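Local coordinates for EmGH1 (Erythrobacter marinus, PDB 5Z87), which is a family 3 glycoside hydrolase that probably acts as a beta-glucosidase, cleaving sugar units from beta-linked glucosides, at residues A[310-314]-A[315-319]. Residues are numbered along the deposited sequence; the frame is centred on the assembly and turned at random.
Sequences VVSDW and DDVRR
Asp313 and Asp316 close a type II beta turn just beyond strand 309-311, with Asp316 N donating to Asp313 O at 2.9 Å. Ser312 OG reaches that same carbonyl from the opposite face, so two donors pin the turn's first peptide. Trp314 and Asp315 form the corners. The Trp314 CG lies beside its own carbonyl carbon (chi1 -179°), which lays one face of the indole over the following peptide nitrogen, CG being 3.4 Å from Asp315 N. The indole also has Asp315 CB 3.8 Å from its CD1, while Arg319 NH2 stands near the ring plane at the edge. Trp314 O sits over one face of the Arg319 guanidinium without a hydrogen bond.

Asp315 adopts a left-handed backbone (phi 55°), and its carboxylate is gripped side-on by Arg318, NE lying 3.0 Å from OD2 and NH2 3.2 Å from OD1. Glu330 takes NH1, and Asn349 O shares NH2. Replacing Asp315 with alanine would remove this carboxylate, and would probably leave Arg318 NE without its acceptor and break the tie between the turn and Arg318. Asp316 is held at both oxygens: OD1 pairs with Arg319 NH1 (3.0 Å), OD2 with His281 ND1.

Asp313 and Trp314 line the pocket occupied by dithiothreitol, and the Ser-Asp-Trp sequence matches the family 3 motif whose aspartate is the nucleophile, a role Asp313 probably has. Asp316 OD2 lies 4.2 Å from Asp313 OD2, and its bonds to Arg319 and His281 would be expected to temper its negative charge beside that candidate nucleophile.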
ATOM      1  N   VAL A 310     -28.101  -9.100   5.581  1.00 21.84           N
ATOM      2  CA  VAL A 310     -26.921  -8.807   4.794  1.00 18.04           C
ATOM      3  C   VAL A 310     -27.347  -8.809   3.335  1.00 18.08           C
ATOM      4  O   VAL A 310     -27.848  -9.823   2.825  1.00 22.53           O
ATOM      5  CB  VAL A 310     -25.798  -9.823   5.048  1.00 18.96           C
ATOM      6  CG1 VAL A 310     -24.689  -9.635   4.022  1.00 18.25           C
ATOM      7  CG2 VAL A 310     -25.262  -9.676   6.453  1.00 13.62           C
ATOM      8  N   VAL A 311     -27.169  -7.686   2.669  1.00 17.55           N
ATOM      9  CA  VAL A 311     -27.450  -7.584   1.240  1.00 15.85           C
ATOM     10  C   VAL A 311     -26.125  -7.576   0.492  1.00 19.39           C
ATOM     11  O   VAL A 311     -25.121  -7.032   0.973  1.00 18.38           O
ATOM     12  CB  VAL A 311     -28.300  -6.339   0.909  1.00 15.16           C
ATOM     13  CG1 VAL A 311     -27.643  -5.059   1.449  1.00 16.74           C
ATOM     14  CG2 VAL A 311     -28.562  -6.245  -0.576  1.00 13.09           C
ATOM     15  N   SER A 312     -26.099  -8.243  -0.654  1.00 18.72           N
ATOM     16  CA  SER A 312     -24.918  -8.198  -1.486  1.00 17.99           C
ATOM     17  C   SER A 312     -24.796  -6.834  -2.153  1.00 22.03           C
ATOM     18  O   SER A 312     -25.783  -6.118  -2.352  1.00 17.53           O
ATOM     19  CB  SER A 312     -24.979  -9.281  -2.560  1.00 13.26           C
ATOM     20  OG  SER A 312     -25.750  -8.830  -3.663  1.00 15.73           O
ATOM     21  N   ASP A 313     -23.565  -6.478  -2.508  1.00 17.01           N
ATOM     22  CA  ASP A 313     -23.386  -5.425  -3.493  1.00 17.09           C
ATOM     23  C   ASP A 313     -23.720  -5.963  -4.892  1.00 20.47           C
ATOM     24  O   ASP A 313     -23.852  -7.176  -5.109  1.00 18.47           O
ATOM     25  CB  ASP A 313     -21.964  -4.870  -3.418  1.00 17.83           C
ATOM     26  CG  ASP A 313     -21.861  -3.441  -3.945  1.00 24.48           C
ATOM     27  OD1 ASP A 313     -22.731  -3.043  -4.751  1.00 27.46           O
ATOM     28  OD2 ASP A 313     -20.924  -2.723  -3.534  1.00 22.43           O
ATOM     29  N   TRP A 314     -23.850  -5.041  -5.853  1.00 17.28           N
ATOM     30  CA  TRP A 314     -24.463  -5.373  -7.134  1.00 18.63           C
ATOM     31  C   TRP A 314     -23.754  -6.535  -7.819  1.00 24.75           C
ATOM     32  O   TRP A 314     -22.579  -6.437  -8.184  1.00 23.10           O
ATOM     33  CB  TRP A 314     -24.500  -4.162  -8.066  1.00 16.62           C
ATOM     34  CG  TRP A 314     -25.152  -4.550  -9.362  1.00 23.98           C
ATOM     35  CD1 TRP A 314     -24.522  -4.952 -10.508  1.00 21.56           C
ATOM     36  CD2 TRP A 314     -26.560  -4.650  -9.626  1.00 23.41           C
ATOM     37  NE1 TRP A 314     -25.446  -5.268 -11.469  1.00 20.83           N
ATOM     38  CE2 TRP A 314     -26.703  -5.087 -10.960  1.00 21.48           C
ATOM     39  CE3 TRP A 314     -27.710  -4.391  -8.872  1.00 25.24           C
ATOM     40  CZ2 TRP A 314     -27.948  -5.285 -11.554  1.00 25.07           C
ATOM     41  CZ3 TRP A 314     -28.945  -4.582  -9.464  1.00 22.67           C
ATOM     42  CH2 TRP A 314     -29.055  -5.030 -10.793  1.00 24.37           C
ATOM     43  N   ASP A 315     -24.495  -7.631  -8.005  1.00 25.14           N
ATOM     44  CA  ASP A 315     -24.048  -8.865  -8.656  1.00 16.60           C
ATOM     45  C   ASP A 315     -22.795  -9.464  -8.022  1.00 17.28           C
ATOM     46  O   ASP A 315     -22.091 -10.237  -8.661  1.00 17.62           O
ATOM     47  CB  ASP A 315     -23.825  -8.667 -10.159  1.00 26.59           C
ATOM     48  CG  ASP A 315     -24.106  -9.932 -10.959  1.00 25.83           C
ATOM     49  OD1 ASP A 315     -24.909 -10.764 -10.490  1.00 31.34           O
ATOM     50  OD2 ASP A 315     -23.531 -10.106 -12.049  1.00 29.83           O
ATOM     51  N   ASP A 316     -22.511  -9.178  -6.757  1.00 17.46           N
ATOM     52  CA  ASP A 316     -21.254  -9.647  -6.194  1.00 20.38           C
ATOM     53  C   ASP A 316     -21.274 -11.107  -5.756  1.00 23.04           C
ATOM     54  O   ASP A 316     -20.197 -11.663  -5.511  1.00 20.39           O
ATOM     55  CB  ASP A 316     -20.844  -8.774  -5.010  1.00 19.87           C
ATOM     56  CG  ASP A 316     -19.957  -7.607  -5.420  1.00 23.38           C
ATOM     57  OD1 ASP A 316     -19.397  -7.616  -6.543  1.00 21.20           O
ATOM     58  OD2 ASP A 316     -19.826  -6.671  -4.606  1.00 26.59           O
ATOM     59  N   VAL A 317     -22.447 -11.745  -5.641  1.00 21.54           N
ATOM     60  CA  VAL A 317     -22.467 -13.173  -5.326  1.00 19.59           C
ATOM     61  C   VAL A 317     -21.963 -13.972  -6.520  1.00 21.51           C
ATOM     62  O   VAL A 317     -21.065 -14.809  -6.388  1.00 20.83           O
ATOM     63  CB  VAL A 317     -23.870 -13.644  -4.882  1.00 20.47           C
ATOM     64  CG1 VAL A 317     -23.807 -15.101  -4.455  1.00 15.15           C
ATOM     65  CG2 VAL A 317     -24.379 -12.828  -3.702  1.00 16.85           C
ATOM     66  N   ARG A 318     -22.514 -13.701  -7.709  1.00 17.89           N
ATOM     67  CA  ARG A 318     -21.997 -14.308  -8.932  1.00 19.66           C
ATOM     68  C   ARG A 318     -20.493 -14.077  -9.095  1.00 22.79           C
ATOM     69  O   ARG A 318     -19.774 -14.948  -9.589  1.00 23.42           O
ATOM     70  CB  ARG A 318     -22.740 -13.749 -10.147  1.00 17.24           C
ATOM     71  CG  ARG A 318     -22.347 -14.436 -11.446  1.00 25.70           C
ATOM     72  CD  ARG A 318     -22.845 -13.682 -12.664  1.00 24.97           C
ATOM     73  NE  ARG A 318     -24.121 -13.039 -12.384  1.00 33.80           N
ATOM     74  CZ  ARG A 318     -25.303 -13.608 -12.596  1.00 23.29           C
ATOM     75  NH1 ARG A 318     -25.378 -14.832 -13.106  1.00 20.93           N
ATOM     76  NH2 ARG A 318     -26.404 -12.943 -12.306  1.00 25.46           N
ATOM     77  N   ARG A 319     -20.001 -12.904  -8.689  1.00 22.01           N
ATOM     78  CA  ARG A 319     -18.604 -12.569  -8.931  1.00 20.15           C
ATOM     79  C   ARG A 319     -17.644 -13.317  -8.020  1.00 23.27           C
ATOM     80  O   ARG A 319     -16.438 -13.284  -8.282  1.00 21.44           O
ATOM     81  CB  ARG A 319     -18.390 -11.070  -8.783  1.00 23.40           C
ATOM     82  CG  ARG A 319     -18.945 -10.264  -9.939  1.00 19.08           C
ATOM     83  CD  ARG A 319     -18.976  -8.816  -9.575  1.00 18.99           C
ATOM     84  NE  ARG A 319     -19.783  -8.043 -10.501  1.00 17.54           N
ATOM     85  CZ  ARG A 319     -20.117  -6.779 -10.282  1.00 21.37           C
ATOM     86  NH1 ARG A 319     -19.701  -6.177  -9.174  1.00 13.36           N
ATOM     87  NH2 ARG A 319     -20.864  -6.119 -11.159  1.00 23.55           N
TER